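Side-chain contacts in antigen MTB48, Mycobacterial protein (PDB 4WJ1), which is exported by the ESX-1 type VII secretion system and is probably involved in DNA conjugation, at least in the recipient strain: residues 69-72 and 73-77; 154-157 and 158-161; 193-196 and 197-200. One frame throughout, in Å; residues are numbered along the deposited sequence.

Contact 1 of 3, residues 69-72 and 73-77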
loop_
_atom_site.group_PDB
_atom_site.type_symbol
_atom_site.label_atom_id
_atom_site.label_comp_id
_atom_site.label_asym_id
_atom_site.label_seq_id
_atom_site.Cartn_x
_atom_site.Cartn_y
_atom_site.Cartn_z
ATOM N N ARG A 69 3.109 -18.011 -0.872
ATOM C CA ARG A 69 4.106 -18.788 -1.593
ATOM C C ARG A 69 5.190 -19.287 -0.643
ATOM O O ARG A 69 5.609 -20.441 -0.727
ATOM C CB ARG A 69 4.719 -17.973 -2.732
ATOM C CG ARG A 69 3.706 -17.585 -3.790
ATOM C CD ARG A 69 4.348 -16.929 -4.995
ATOM N NE ARG A 69 5.197 -17.880 -5.693
ATOM C CZ ARG A 69 6.525 -17.856 -5.670
ATOM N NH1 ARG A 69 7.164 -16.909 -4.993
ATOM N NH2 ARG A 69 7.212 -18.772 -6.337
ATOM N N ILE A 70 5.620 -18.425 0.273
ATOM C CA ILE A 70 6.575 -18.829 1.290
ATOM C C ILE A 70 5.984 -19.950 2.131
ATOM O O ILE A 70 6.665 -20.926 2.430
ATOM C CB ILE A 70 6.984 -17.662 2.195
ATOM C CG1 ILE A 70 7.719 -16.601 1.374
ATOM C CG2 ILE A 70 7.847 -18.153 3.359
ATOM C CD1 ILE A 70 8.355 -15.532 2.217
ATOM N N ALA A 71 4.708 -19.827 2.481
ATOM C CA ALA A 71 4.034 -20.877 3.250
ATOM C C ALA A 71 4.084 -22.193 2.499
ATOM O O ALA A 71 4.354 -23.238 3.071
ATOM C CB ALA A 71 2.585 -20.508 3.540
ATOM N N ALA A 72 3.808 -22.130 1.205
ATOM C CA ALA A 72 3.726 -23.328 0.404
ATOM C C ALA A 72 5.113 -23.951 0.260
ATOM O O ALA A 72 5.260 -25.171 0.282
ATOM C CB ALA A 72 3.126 -23.011 -0.954
ATOM N N ALA A 73 6.121 -23.098 0.129
ATOM C CA ALA A 73 7.499 -23.545 0.003
ATOM C C ALA A 73 7.916 -24.252 1.281
ATOM O O ALA A 73 8.548 -25.304 1.244
ATOM C CB ALA A 73 8.404 -22.378 -0.288
ATOM N N ILE A 74 7.526 -23.675 2.413
ATOM C CA ILE A 74 7.815 -24.268 3.710
ATOM C C ILE A 74 7.138 -25.626 3.813
ATOM O O ILE A 74 7.756 -26.603 4.228
ATOM C CB ILE A 74 7.366 -23.346 4.853
ATOM C CG1 ILE A 74 8.368 -22.203 5.019
ATOM C CG2 ILE A 74 7.262 -24.091 6.148
ATOM C CD1 ILE A 74 7.834 -21.039 5.858
ATOM N N ARG A 75 5.879 -25.706 3.393
ATOM C CA ARG A 75 5.182 -26.985 3.431
ATOM C C ARG A 75 5.773 -28.003 2.463
ATOM O O ARG A 75 5.692 -29.207 2.705
ATOM C CB ARG A 75 3.703 -26.796 3.137
ATOM C CG ARG A 75 3.029 -25.936 4.187
ATOM C CD ARG A 75 1.568 -26.211 4.287
ATOM N NE ARG A 75 1.044 -25.542 5.460
ATOM C CZ ARG A 75 0.451 -24.355 5.434
ATOM N NH1 ARG A 75 0.286 -23.713 4.281
ATOM N NH2 ARG A 75 0.019 -23.820 6.564
ATOM N N ALA A 76 6.364 -27.534 1.370
ATOM C CA ALA A 76 6.963 -28.461 0.414
ATOM C C ALA A 76 8.227 -29.043 1.046
ATOM O O ALA A 76 8.487 -30.241 0.970
ATOM C CB ALA A 76 7.263 -27.773 -0.895
ATOM N N ALA A 77 8.994 -28.180 1.700
ATOM C CA ALA A 77 10.144 -28.611 2.474
ATOM C C ALA A 77 9.735 -29.652 3.510
ATOM O O ALA A 77 10.310 -30.734 3.576
ATOM C CB ALA A 77 10.800 -27.418 3.151
#
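Ile-70 and Ile-74, one helical turn apart, make the apolar part of this contact: CD1 of Ile-74 lies 3.8 Å from CG2 of Ile-70, the two side chains crossing at a slant. In Ile-74 the first torsion puts CG1 beside the backbone N (chi1 -77°), and the nearly extended second torsion carries CD1 back toward the preceding turn. There CD1 also comes within 3.6 Å of Ile-70 O. Backbone bonds run under these side chains in the i to i+4 pattern of an alpha-helix. Ile-74 N donates to Ile-70 O at 2.9 Å, and Arg-75 N to Ala-71 O at 2.9 Å. Ala-76 N reaches Ala-72 O at 2.8 Å, less straight than the others at 137°. Both segments belong to the long helix 40-96 of the PE part of EspB, where the two isoleucines pack against helix 12-22 and against helix 187-230 of the PPE part. The small CB of Ala-73, on another flank, touches Met-113 in a loop. Arg-75 lies at the margin. It lays its CG 3.2 Å from Ala-71 O, then extends to NE and brings NH1 within 4.0 Å of Ala-71 CB. Its guanidinium is held by salt bridges to Glu-16 and Glu-23. The buried Arg-69 turns its tip elsewhere, to Glu-66 and to the carbonyls of Pro-117 and Ile-286.

Contact 2 of 3, residues 154-157 and 158-161; sequences LSMK and YFRD
Arg-160 N donates to Met-156 O at 2.8 Å, the shortest polar bond joining 154-157 to 158-161. The neighbouring bond from Phe-159 N to Ser-155 O is straighter, at 168°. On the buried side of the helix Met-156, present as selenomethionine, lies beside Phe-159 and points the same way. Its chain bends at chi2 (-55°) and chi3, which curls CE round to 3.5 Å from Phe-159 CD1. SE stands 4.9 Å from the ring centroid, 27° off the normal, so the pair makes a Met-aromatic contact three residues apart on the opening turns of helix 154-178. That buried pair faces Met-50 of helix 40-96 and Ala-33 of a loop, so a PPE helix here meets the PE part; Phe-159 also meets the ring of Trp-163. On a different side of the helix Lys-157 and Arg-160 run alongside each other, Lys-157 CG 3.9 Å from Arg-160 NH2. Their like charges are 6.6 Å apart from NZ to NH2, each with its own partners: Lys-157 NZ meets Gln-152 O and Asp-225, while Arg-160 NH1 bonds Thr-218. Arg-160 NE forms a salt bridge with Asp-161 OD1 at 2.8 Å, approaching from above the carboxylate plane.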
loop_
_atom_site.group_PDB
_atom_site.type_symbol
_atom_site.label_atom_id
_atom_site.label_comp_id
_atom_site.label_asym_id
_atom_site.label_seq_id
_atom_site.Cartn_x
_atom_site.Cartn_y
_atom_site.Cartn_z
ATOM N N LEU A 154 -13.871 16.446 4.436
ATOM C CA LEU A 154 -13.933 15.413 5.463
ATOM C C LEU A 154 -13.649 14.018 4.936
ATOM O O LEU A 154 -13.044 13.211 5.642
ATOM C CB LEU A 154 -15.303 15.422 6.140
ATOM C CG LEU A 154 -15.622 16.721 6.873
ATOM C CD1 LEU A 154 -17.037 16.680 7.435
ATOM C CD2 LEU A 154 -14.596 16.932 7.972
ATOM N N SER A 155 -14.117 13.724 3.722
ATOM C CA SER A 155 -13.871 12.415 3.118
ATOM C C SER A 155 -12.369 12.210 2.922
ATOM O O SER A 155 -11.798 11.227 3.398
ATOM C CB SER A 155 -14.603 12.269 1.784
ATOM O OG SER A 155 -14.382 10.978 1.230
HETATM N N MSE A 156 -11.742 13.172 2.252
HETATM C CA MSE A 156 -10.310 13.151 2.027
HETATM C C MSE A 156 -9.539 13.096 3.334
HETATM O O MSE A 156 -8.555 12.366 3.445
HETATM C CB MSE A 156 -9.885 14.363 1.196
HETATM C CG MSE A 156 -10.230 14.196 -0.280
HETATM SE SE MSE A 156 -9.496 12.543 -1.051
HETATM C CE MSE A 156 -7.695 12.650 -0.378
ATOM N N LYS A 157 -9.999 13.827 4.339
ATOM C CA LYS A 157 -9.311 13.810 5.626
ATOM C C LYS A 157 -9.436 12.444 6.290
ATOM O O LYS A 157 -8.507 11.983 6.933
ATOM C CB LYS A 157 -9.841 14.909 6.543
ATOM C CG LYS A 157 -9.284 16.287 6.189
ATOM C CD LYS A 157 -10.075 17.421 6.819
ATOM C CE LYS A 157 -9.420 18.764 6.516
ATOM N NZ LYS A 157 -10.363 19.910 6.722
ATOM N N TYR A 158 -10.566 11.776 6.114
ATOM C CA TYR A 158 -10.714 10.462 6.708
ATOM C C TYR A 158 -9.817 9.439 5.974
ATOM O O TYR A 158 -9.205 8.565 6.584
ATOM C CB TYR A 158 -12.162 10.022 6.670
ATOM C CG TYR A 158 -12.394 8.796 7.490
ATOM C CD1 TYR A 158 -11.842 8.686 8.754
ATOM C CD2 TYR A 158 -13.168 7.742 7.007
ATOM C CE1 TYR A 158 -12.044 7.555 9.521
ATOM C CE2 TYR A 158 -13.373 6.606 7.764
ATOM C CZ TYR A 158 -12.813 6.523 9.026
ATOM O OH TYR A 158 -13.021 5.398 9.790
ATOM N N PHE A 159 -9.787 9.570 4.652
ATOM C CA PHE A 159 -8.932 8.808 3.772
ATOM C C PHE A 159 -7.498 8.962 4.242
ATOM O O PHE A 159 -6.780 7.978 4.409
ATOM C CB PHE A 159 -9.140 9.303 2.330
ATOM C CG PHE A 159 -8.089 8.839 1.321
ATOM C CD1 PHE A 159 -6.925 9.566 1.120
ATOM C CD2 PHE A 159 -8.324 7.731 0.513
ATOM C CE1 PHE A 159 -5.999 9.175 0.169
ATOM C CE2 PHE A 159 -7.399 7.329 -0.436
ATOM C CZ PHE A 159 -6.230 8.050 -0.607
ATOM N N ARG A 160 -7.103 10.206 4.496
ATOM C CA ARG A 160 -5.764 10.485 4.983
ATOM C C ARG A 160 -5.519 9.763 6.301
ATOM O O ARG A 160 -4.511 9.098 6.471
ATOM C CB ARG A 160 -5.553 11.988 5.143
ATOM C CG ARG A 160 -4.156 12.391 5.576
ATOM C CD ARG A 160 -4.023 12.461 7.094
ATOM N NE ARG A 160 -5.160 13.137 7.708
ATOM C CZ ARG A 160 -5.263 14.458 7.820
ATOM N NH1 ARG A 160 -4.295 15.234 7.345
ATOM N NH2 ARG A 160 -6.333 15.002 8.396
ATOM N N ASP A 161 -6.444 9.896 7.240
ATOM C CA ASP A 161 -6.304 9.222 8.524
ATOM C C ASP A 161 -6.194 7.708 8.350
ATOM O O ASP A 161 -5.408 7.051 9.037
ATOM C CB ASP A 161 -7.491 9.547 9.434
ATOM C CG ASP A 161 -7.536 11.008 9.860
ATOM O OD1 ASP A 161 -6.545 11.735 9.671
ATOM O OD2 ASP A 161 -8.575 11.426 10.406
#

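Contact 3 of 3, residues 193-196 and 197-200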
loop_
_atom_site.group_PDB
_atom_site.type_symbol
_atom_site.label_atom_id
_atom_site.label_comp_id
_atom_site.label_asym_id
_atom_site.label_seq_id
_atom_site.Cartn_x
_atom_site.Cartn_y
_atom_site.Cartn_z
ATOM N N ALA A 193 14.649 -18.240 5.564
ATOM C CA ALA A 193 14.760 -17.131 6.502
ATOM C C ALA A 193 15.099 -15.842 5.762
ATOM O O ALA A 193 14.581 -14.767 6.071
ATOM C CB ALA A 193 15.797 -17.423 7.553
ATOM N N GLU A 194 15.958 -15.964 4.765
ATOM C CA GLU A 194 16.341 -14.829 3.941
ATOM C C GLU A 194 15.147 -14.286 3.144
ATOM O O GLU A 194 14.948 -13.073 3.038
ATOM C CB GLU A 194 17.489 -15.227 3.005
ATOM C CG GLU A 194 18.071 -14.067 2.222
ATOM C CD GLU A 194 18.593 -12.946 3.110
ATOM O OE1 GLU A 194 18.976 -13.222 4.268
ATOM O OE2 GLU A 194 18.612 -11.782 2.649
ATOM N N ALA A 195 14.347 -15.197 2.601
ATOM C CA ALA A 195 13.203 -14.828 1.790
ATOM C C ALA A 195 12.206 -14.110 2.680
ATOM O O ALA A 195 11.614 -13.091 2.305
ATOM C CB ALA A 195 12.576 -16.062 1.146
ATOM N N GLN A 196 12.061 -14.641 3.884
ATOM C CA GLN A 196 11.163 -14.074 4.859
ATOM C C GLN A 196 11.622 -12.691 5.268
ATOM O O GLN A 196 10.813 -11.778 5.406
ATOM C CB GLN A 196 11.072 -14.974 6.067
ATOM C CG GLN A 196 10.312 -16.247 5.816
ATOM C CD GLN A 196 10.344 -17.138 7.032
ATOM O OE1 GLN A 196 10.292 -16.647 8.158
ATOM N NE2 GLN A 196 10.468 -18.443 6.821
ATOM N N ARG A 197 12.921 -12.530 5.461
ATOM C CA ARG A 197 13.450 -11.228 5.820
ATOM C C ARG A 197 13.135 -10.214 4.725
ATOM O O ARG A 197 12.822 -9.064 5.003
ATOM C CB ARG A 197 14.950 -11.294 6.060
ATOM C CG ARG A 197 15.514 -9.997 6.604
ATOM C CD ARG A 197 17.024 -9.895 6.380
ATOM N NE ARG A 197 17.396 -10.022 4.968
ATOM C CZ ARG A 197 17.139 -9.107 4.032
ATOM N NH1 ARG A 197 16.483 -7.978 4.328
ATOM N NH2 ARG A 197 17.534 -9.332 2.783
ATOM N N ARG A 198 13.202 -10.653 3.476
ATOM C CA ARG A 198 12.900 -9.766 2.369
ATOM C C ARG A 198 11.449 -9.348 2.412
ATOM O O ARG A 198 11.141 -8.166 2.270
ATOM C CB ARG A 198 13.208 -10.430 1.035
ATOM C CG ARG A 198 14.684 -10.628 0.789
ATOM C CD ARG A 198 14.974 -10.929 -0.666
ATOM N NE ARG A 198 16.332 -11.441 -0.816
ATOM C CZ ARG A 198 16.614 -12.736 -0.863
ATOM N NH1 ARG A 198 15.612 -13.612 -0.783
ATOM N NH2 ARG A 198 17.878 -13.149 -0.997
ATOM N N LEU A 199 10.564 -10.320 2.613
ATOM C CA LEU A 199 9.136 -10.069 2.563
ATOM C C LEU A 199 8.715 -9.236 3.762
ATOM O O LEU A 199 7.941 -8.279 3.637
ATOM C CB LEU A 199 8.361 -11.380 2.517
ATOM C CG LEU A 199 6.843 -11.172 2.485
ATOM C CD1 LEU A 199 6.456 -10.247 1.349
ATOM C CD2 LEU A 199 6.109 -12.518 2.379
ATOM N N SER A 200 9.252 -9.603 4.921
ATOM C CA SER A 200 9.047 -8.852 6.152
ATOM C C SER A 200 9.512 -7.398 6.022
ATOM O O SER A 200 8.832 -6.475 6.440
ATOM C CB SER A 200 9.774 -9.537 7.304
ATOM O OG SER A 200 10.095 -8.606 8.311
#
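Glu-194 reaches across to both Arg-197 and Arg-198. From its CB the chain leaves with CG opposite the backbone N (chi1 -173°) and then bends at chi2, folding the carboxylate toward the following turn. CG rests over one face of the Arg-198 guanidinium, toward its rim, and is 3.4 Å from Arg-198 NH2. CD sits at the edge of the Arg-197 guanidinium, in its plane and 3.7 Å from Arg-197 NE. Of the two oxygens, OE1 comes no nearer to Arg-197 NE than 3.6 Å, whereas OE2 takes the full grip. Arg-197 NH2 donates to Glu-194 OE2 at 2.7 Å with a fairly straight N-H (161°), and Arg-197 NE gives that oxygen a longer bond of 3.2 Å. This is a side-on, two-nitrogen hold on a single oxygen. OE2 lies close to the Arg-197 guanidinium plane, yet both nitrogens approach it from the same face of the carboxylate, that plane and the carboxylate being 48° apart. Arg-198 NH2 completes the salt-bridge network only weakly, 4.0 Å from Glu-194 OE2 and with no N-H aimed at it. The two arginine charges would be expected to favour the ionised carboxylate. One turn on, Ser-200 N donates to Gln-196 O at 2.7 Å. While the charged flank of helix 187-230 is largely exposed, its other flanks are covered: Gln-196 and Leu-199 pack on Ile-70 of helix 40-96, Leu-199 and Ser-200 touch Phe-177 of helix 154-178, and Ala-195 meets Ile-286 of a loop.

Contacts 1 and 3 lie on the same side of the chain's centre and touch each other: Ile-70 CD1 meets Leu-199 CD2 at 3.8 Å, joining helix 40-96 of the PE part to helix 187-230 of the PPE part. Contact 2 sits on the opposite side of the centre, its own centre about 39 Å from that of contact 1, but it too faces helices 40-96 and 187-230, farther along the elongated bundle. Contact 1 is the most buried, mainly alanine and isoleucine with two arginines bound to outside partners. Contact 2 mixes a buried selenium-aromatic pair with charged groups, while contact 3 has a salt-bridge network on its more exposed flank.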